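Local coordinates for ribosomal-protein-alanine acetyltransferase (Clostridium acetobutylicum, PDB 3DNS), which probably transfers acetyl groups to the N-terminal alanine of a protein, as a RimJ-type acetyltransferase of which this chain is the N-terminal domain, at residues R20-T25 / I35-L40; C47-K52 / V84-D89. All coordinates share one frame; numbering follows the deposited sequence.

Interaction 1 (R20-T25 / I35-L40)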
loop_
_atom_site.group_PDB
_atom_site.type_symbol
_atom_site.label_atom_id
_atom_site.label_comp_id
_atom_site.label_asym_id
_atom_site.label_seq_id
_atom_site.Cartn_x
_atom_site.Cartn_y
_atom_site.Cartn_z
ATOM N N ARG A 20 -5.267 19.343 1.918
ATOM C CA ARG A 20 -6.138 18.437 2.681
ATOM C C ARG A 20 -5.840 16.961 2.457
ATOM O O ARG A 20 -6.691 16.125 2.703
ATOM C CB ARG A 20 -7.627 18.741 2.437
ATOM C CG ARG A 20 -8.116 19.997 3.095
ATOM C CD ARG A 20 -9.607 20.141 2.875
ATOM N NE ARG A 20 -10.121 21.381 3.411
ATOM C CZ ARG A 20 -11.389 21.574 3.775
ATOM N NH1 ARG A 20 -11.741 22.748 4.261
ATOM N NH2 ARG A 20 -12.303 20.606 3.658
ATOM N N GLU A 21 -4.613 16.641 2.028
ATOM C CA GLU A 21 -4.217 15.252 1.823
ATOM C C GLU A 21 -2.934 14.948 2.604
ATOM O O GLU A 21 -1.957 15.734 2.608
ATOM C CB GLU A 21 -4.050 14.934 0.347
ATOM C CG GLU A 21 -3.872 13.478 0.092
ATOM C CD GLU A 21 -3.653 13.169 -1.411
ATOM O OE1 GLU A 21 -4.392 13.671 -2.291
ATOM O OE2 GLU A 21 -2.745 12.391 -1.685
ATOM N N TYR A 22 -2.932 13.806 3.266
ATOM C CA TYR A 22 -1.777 13.412 4.072
ATOM C C TYR A 22 -1.421 12.001 3.769
ATOM O O TYR A 22 -2.305 11.152 3.611
ATOM C CB TYR A 22 -2.062 13.520 5.569
ATOM C CG TYR A 22 -2.431 14.889 5.989
ATOM C CD1 TYR A 22 -1.534 15.694 6.641
ATOM C CD2 TYR A 22 -3.726 15.384 5.728
ATOM C CE1 TYR A 22 -1.898 16.993 7.024
ATOM C CE2 TYR A 22 -4.078 16.613 6.096
ATOM C CZ TYR A 22 -3.177 17.435 6.742
ATOM O OH TYR A 22 -3.605 18.716 7.070
ATOM N N LEU A 23 -0.130 11.751 3.757
ATOM C CA LEU A 23 0.449 10.452 3.439
ATOM C C LEU A 23 0.803 9.756 4.743
ATOM O O LEU A 23 1.522 10.344 5.597
ATOM C CB LEU A 23 1.711 10.680 2.624
ATOM C CG LEU A 23 2.463 9.456 2.130
ATOM C CD1 LEU A 23 1.625 8.745 1.029
ATOM C CD2 LEU A 23 3.847 9.888 1.572
ATOM N N ILE A 24 0.346 8.509 4.891
ATOM C CA ILE A 24 0.799 7.655 6.025
ATOM C C ILE A 24 1.842 6.642 5.540
ATOM O O ILE A 24 1.603 5.917 4.618
ATOM C CB ILE A 24 -0.383 6.856 6.700
ATOM C CG1 ILE A 24 -1.640 7.730 6.807
ATOM C CG2 ILE A 24 0.080 6.180 8.027
ATOM C CD1 ILE A 24 -2.994 6.977 7.081
ATOM N N THR A 25 2.991 6.595 6.202
ATOM C CA THR A 25 4.056 5.617 5.859
ATOM C C THR A 25 4.577 4.928 7.119
ATOM O O THR A 25 4.296 5.391 8.255
ATOM C CB THR A 25 5.257 6.271 5.128
ATOM O OG1 THR A 25 5.815 7.246 5.969
ATOM C CG2 THR A 25 4.804 6.972 3.872
ATOM N N ILE A 35 -4.777 10.054 4.279
ATOM C CA ILE A 35 -5.871 10.714 4.966
ATOM C C ILE A 35 -6.289 11.840 4.063
ATOM O O ILE A 35 -5.428 12.539 3.522
ATOM C CB ILE A 35 -5.429 11.221 6.367
ATOM C CG1 ILE A 35 -5.424 10.059 7.381
ATOM C CG2 ILE A 35 -6.345 12.338 6.880
ATOM C CD1 ILE A 35 -4.582 10.367 8.628
ATOM N N PHE A 36 -7.613 11.999 3.888
ATOM C CA PHE A 36 -8.186 13.060 3.095
ATOM C C PHE A 36 -9.142 13.823 3.947
ATOM O O PHE A 36 -10.136 13.261 4.397
ATOM C CB PHE A 36 -8.975 12.475 1.889
ATOM C CG PHE A 36 -8.154 11.658 0.974
ATOM C CD1 PHE A 36 -7.481 12.232 -0.088
ATOM C CD2 PHE A 36 -7.988 10.318 1.199
ATOM C CE1 PHE A 36 -6.681 11.457 -0.949
ATOM C CE2 PHE A 36 -7.222 9.561 0.349
ATOM C CZ PHE A 36 -6.566 10.129 -0.722
ATOM N N ILE A 37 -8.899 15.112 4.141
ATOM C CA ILE A 37 -9.850 15.941 4.911
ATOM C C ILE A 37 -11.062 16.261 4.014
ATOM O O ILE A 37 -10.905 16.789 2.938
ATOM C CB ILE A 37 -9.221 17.239 5.467
ATOM C CG1 ILE A 37 -7.937 16.932 6.291
ATOM C CG2 ILE A 37 -10.249 18.036 6.309
ATOM C CD1 ILE A 37 -8.189 16.121 7.497
ATOM N N VAL A 38 -12.245 15.921 4.498
ATOM C CA VAL A 38 -13.512 15.982 3.762
ATOM C C VAL A 38 -14.287 17.206 4.233
ATOM O O VAL A 38 -14.792 17.952 3.396
ATOM C CB VAL A 38 -14.287 14.604 3.838
ATOM C CG1 VAL A 38 -15.677 14.676 3.318
ATOM C CG2 VAL A 38 -13.487 13.503 3.044
ATOM N N ASP A 39 -14.242 17.506 5.524
ATOM C CA ASP A 39 -14.974 18.616 6.070
ATOM C C ASP A 39 -14.199 19.155 7.272
ATOM O O ASP A 39 -13.769 18.395 8.122
ATOM C CB ASP A 39 -16.401 18.150 6.461
ATOM C CG ASP A 39 -17.413 19.277 6.574
ATOM O OD1 ASP A 39 -17.364 20.295 5.815
ATOM O OD2 ASP A 39 -18.331 19.088 7.402
ATOM N N LEU A 40 -14.036 20.474 7.324
ATOM C CA LEU A 40 -13.322 21.141 8.405
ATOM C C LEU A 40 -14.025 22.450 8.619
ATOM O O LEU A 40 -14.232 23.218 7.671
ATOM C CB LEU A 40 -11.859 21.369 8.014
ATOM C CG LEU A 40 -10.899 22.073 8.973
ATOM C CD1 LEU A 40 -10.750 21.195 10.201
ATOM C CD2 LEU A 40 -9.507 22.415 8.330
HETATM O O HOH W 1 -14.550 22.023 4.731
HETATM O O HOH W 2 -12.052 18.809 1.253
HETATM O O HOH W 3 -9.473 15.943 0.798
#
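R20 lays its aliphatic chain across the flank of I37 at about a right angle, its CB 3.7 Å from I37 CB and its CD 3.6 Å from I37 O. With CG to NE extended, the chain reaches past I37 to L40, whose CB sits over one face of the guanidinium, 4.0 Å from NH1, while V38 O lies at the guanidinium edge. Water 1 accepts from R20 NH2 and from L40 N; water 2 receives a weak bond from NH2 and donates to I37 O. Strands 21-26 and 31-41 form an antiparallel beta hairpin, and the axes of segments 21-25 and 35-40 run 157° apart. Y22 and I35 are a hydrogen-bonded pair: Y22 N donates to I35 O and I35 N to Y22 O, each at 2.8 Å, and I37 N donates to R20 O, all three bonds in the carbonyl planes. E21 and F36 are a non-hydrogen-bonded pair. Their side chains run side by side, and the extended E21 chain brings OE1 within 3.5 Å of F36 CE1, carboxylate and ring planes 54° apart. On the face of Y22 and I35, the tyrosine ring turns its edge to the neighbouring strand: I35 O lies in its plane, and CE2 abuts I37 CG1 at 3.9 Å. Further along, I24 leans its CD1 onto I35 CG1 at 3.9 Å, crossing it at about a right angle, and I35 in turn packs on F49.

Interaction 2 (C47-K52 / V84-D89)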
loop_
_atom_site.group_PDB
_atom_site.type_symbol
_atom_site.label_atom_id
_atom_site.label_comp_id
_atom_site.label_asym_id
_atom_site.label_seq_id
_atom_site.Cartn_x
_atom_site.Cartn_y
_atom_site.Cartn_z
ATOM N N CYS A 47 -13.985 18.381 12.451
ATOM C CA CYS A 47 -13.149 17.862 11.388
ATOM C C CYS A 47 -13.606 16.480 11.048
ATOM O O CYS A 47 -13.655 15.640 11.946
ATOM C CB CYS A 47 -11.670 17.777 11.810
ATOM S SG CYS A 47 -10.613 17.172 10.469
HETATM N N MSE A 48 -13.907 16.236 9.756
HETATM C CA MSE A 48 -14.318 14.915 9.236
HETATM C C MSE A 48 -13.350 14.568 8.136
HETATM O O MSE A 48 -13.126 15.393 7.265
HETATM C CB MSE A 48 -15.747 14.899 8.658
HETATM C CG MSE A 48 -16.118 13.602 7.993
HETATM SE SE MSE A 48 -18.080 13.318 7.953
HETATM C CE MSE A 48 -18.456 14.845 6.797
ATOM N N PHE A 49 -12.757 13.379 8.216
ATOM C CA PHE A 49 -11.856 12.895 7.159
ATOM C C PHE A 49 -12.096 11.462 6.750
ATOM O O PHE A 49 -12.708 10.666 7.490
ATOM C CB PHE A 49 -10.403 13.068 7.524
ATOM C CG PHE A 49 -9.955 12.338 8.754
ATOM C CD1 PHE A 49 -9.394 11.102 8.663
ATOM C CD2 PHE A 49 -10.017 12.941 9.998
ATOM C CE1 PHE A 49 -8.907 10.458 9.797
ATOM C CE2 PHE A 49 -9.534 12.294 11.126
ATOM C CZ PHE A 49 -8.989 11.035 11.001
ATOM N N ARG A 50 -11.610 11.154 5.546
ATOM C CA ARG A 50 -11.622 9.801 4.991
ATOM C C ARG A 50 -10.222 9.189 5.113
ATOM O O ARG A 50 -9.241 9.826 4.712
ATOM C CB ARG A 50 -12.053 9.808 3.528
ATOM C CG ARG A 50 -12.033 8.420 2.906
ATOM C CD ARG A 50 -12.725 8.409 1.558
ATOM N NE ARG A 50 -14.198 8.375 1.667
ATOM C CZ ARG A 50 -14.983 9.412 1.406
ATOM N NH1 ARG A 50 -14.461 10.580 1.077
ATOM N NH2 ARG A 50 -16.289 9.302 1.485
HETATM N N MSE A 51 -10.126 7.992 5.704
HETATM C CA MSE A 51 -8.830 7.333 5.825
HETATM C C MSE A 51 -8.799 6.102 4.943
HETATM O O MSE A 51 -9.599 5.226 5.090
HETATM C CB MSE A 51 -8.526 6.937 7.237
HETATM C CG MSE A 51 -7.137 6.307 7.384
HETATM SE SE MSE A 51 -6.637 6.001 9.310
HETATM C CE MSE A 51 -7.843 4.516 9.629
ATOM N N LYS A 52 -7.940 6.120 3.951
ATOM C CA LYS A 52 -7.778 5.005 3.039
ATOM C C LYS A 52 -6.575 4.234 3.550
ATOM O O LYS A 52 -5.561 4.826 3.936
ATOM C CB LYS A 52 -7.542 5.499 1.613
ATOM C CG LYS A 52 -8.795 6.158 1.020
ATOM C CD LYS A 52 -8.623 6.406 -0.470
ATOM C CE LYS A 52 -9.863 7.009 -1.075
ATOM N NZ LYS A 52 -11.013 6.099 -0.738
ATOM N N VAL A 84 -14.320 14.933 15.987
ATOM C CA VAL A 84 -13.709 14.330 14.859
ATOM C C VAL A 84 -14.582 13.145 14.349
ATOM O O VAL A 84 -15.006 12.266 15.116
ATOM C CB VAL A 84 -12.284 13.847 15.218
ATOM C CG1 VAL A 84 -11.679 13.036 14.086
ATOM C CG2 VAL A 84 -11.352 15.067 15.607
ATOM N N ASN A 85 -14.844 13.141 13.053
ATOM C CA ASN A 85 -15.412 11.976 12.356
ATOM C C ASN A 85 -14.468 11.384 11.300
ATOM O O ASN A 85 -13.752 12.085 10.640
ATOM C CB ASN A 85 -16.732 12.312 11.671
ATOM C CG ASN A 85 -17.855 12.343 12.632
ATOM O OD1 ASN A 85 -17.962 13.285 13.425
ATOM N ND2 ASN A 85 -18.668 11.281 12.633
ATOM N N ILE A 86 -14.517 10.068 11.183
ATOM C CA ILE A 86 -13.641 9.267 10.305
ATOM C C ILE A 86 -14.537 8.346 9.446
ATOM O O ILE A 86 -15.405 7.632 9.944
ATOM C CB ILE A 86 -12.656 8.425 11.054
ATOM C CG1 ILE A 86 -11.958 9.280 12.144
ATOM C CG2 ILE A 86 -11.660 7.827 10.014
ATOM C CD1 ILE A 86 -10.744 8.603 13.000
ATOM N N ILE A 87 -14.335 8.459 8.137
ATOM C CA ILE A 87 -14.972 7.643 7.119
ATOM C C ILE A 87 -13.916 6.669 6.652
ATOM O O ILE A 87 -12.820 7.068 6.206
ATOM C CB ILE A 87 -15.347 8.510 5.897
ATOM C CG1 ILE A 87 -16.243 9.695 6.295
ATOM C CG2 ILE A 87 -15.988 7.637 4.825
ATOM C CD1 ILE A 87 -16.529 10.664 5.210
ATOM N N VAL A 88 -14.255 5.389 6.719
ATOM C CA VAL A 88 -13.375 4.291 6.290
ATOM C C VAL A 88 -14.175 3.215 5.577
ATOM O O VAL A 88 -15.343 2.948 5.902
ATOM C CB VAL A 88 -12.635 3.581 7.464
ATOM C CG1 VAL A 88 -11.588 4.441 8.043
ATOM C CG2 VAL A 88 -13.589 3.143 8.555
ATOM N N ASP A 89 -13.550 2.633 4.578
ATOM C CA ASP A 89 -14.070 1.472 3.865
ATOM C C ASP A 89 -14.308 0.392 4.893
ATOM O O ASP A 89 -13.510 0.243 5.829
ATOM C CB ASP A 89 -13.025 1.062 2.805
ATOM C CG ASP A 89 -13.353 -0.193 2.101
ATOM O OD1 ASP A 89 -14.054 -1.027 2.690
ATOM O OD2 ASP A 89 -12.919 -0.327 0.938
HETATM O O HOH W 4 -11.165 3.590 3.774
#
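Four backbone hydrogen bonds join segments 47-52 and 84-89 in parallel register, axes 26° apart: N85 N to C47 O, F49 N to N85 O, I87 N to F49 O at 2.8 Å, and M51 N to I87 O. The first three lie in their carbonyl planes; the last runs nearly along the C=O axis (169°). Beyond them the strands splay, K52 CA standing 7.3 Å from D89 CA, and water 4 bridges the gap, donating to M51 O at 2.6 Å and accepting from D89 N at 2.7 Å. On the face of M48 and R50, the R50 chain bends at chi3, so that I87 CG2 meets NE at 3.7 Å and I87 CD1 lies over one guanidinium face; NE is paired with E121. N85 gives its amide ND2 to E105 and takes K83 NZ at OD1, leaving CB for the selenomethionine M48, whose CG is 3.9 Å away. The other face is apolar: F49, in the crowded chi1 position (61°), sets CZ 3.6 Å from I86 CD1 and CE2 3.7 Å from V84 CG1, under helix 61-78. A strand-helix-strand crossover whose parallel strands splay is typical of the GNAT fold, where relatives admit acetyl-CoA into the opening.

How the interactions relate
Reading from the N terminus, interaction 1 closes first: strand 21-26 turns back through a short loop and meets strand 31-41, with nine residues between its segments. Interaction 2 opens only afterwards; strand 46-53 leads into helix 61-78 and returns as strand 83-89, a longer loop of 31 residues. The two loops are therefore in series, neither nested nor crossed. Strand 31-41 is followed directly by strand 46-53, its antiparallel neighbour in the sheet, and probable hydrogen bonds from M48 N to D39 O and from R50 N to F36 O join the contacts. V38 and D39 both face M48, a classic beta bulge at this seam. Hairpin and crossover thus form one continuous run of adjacent strands.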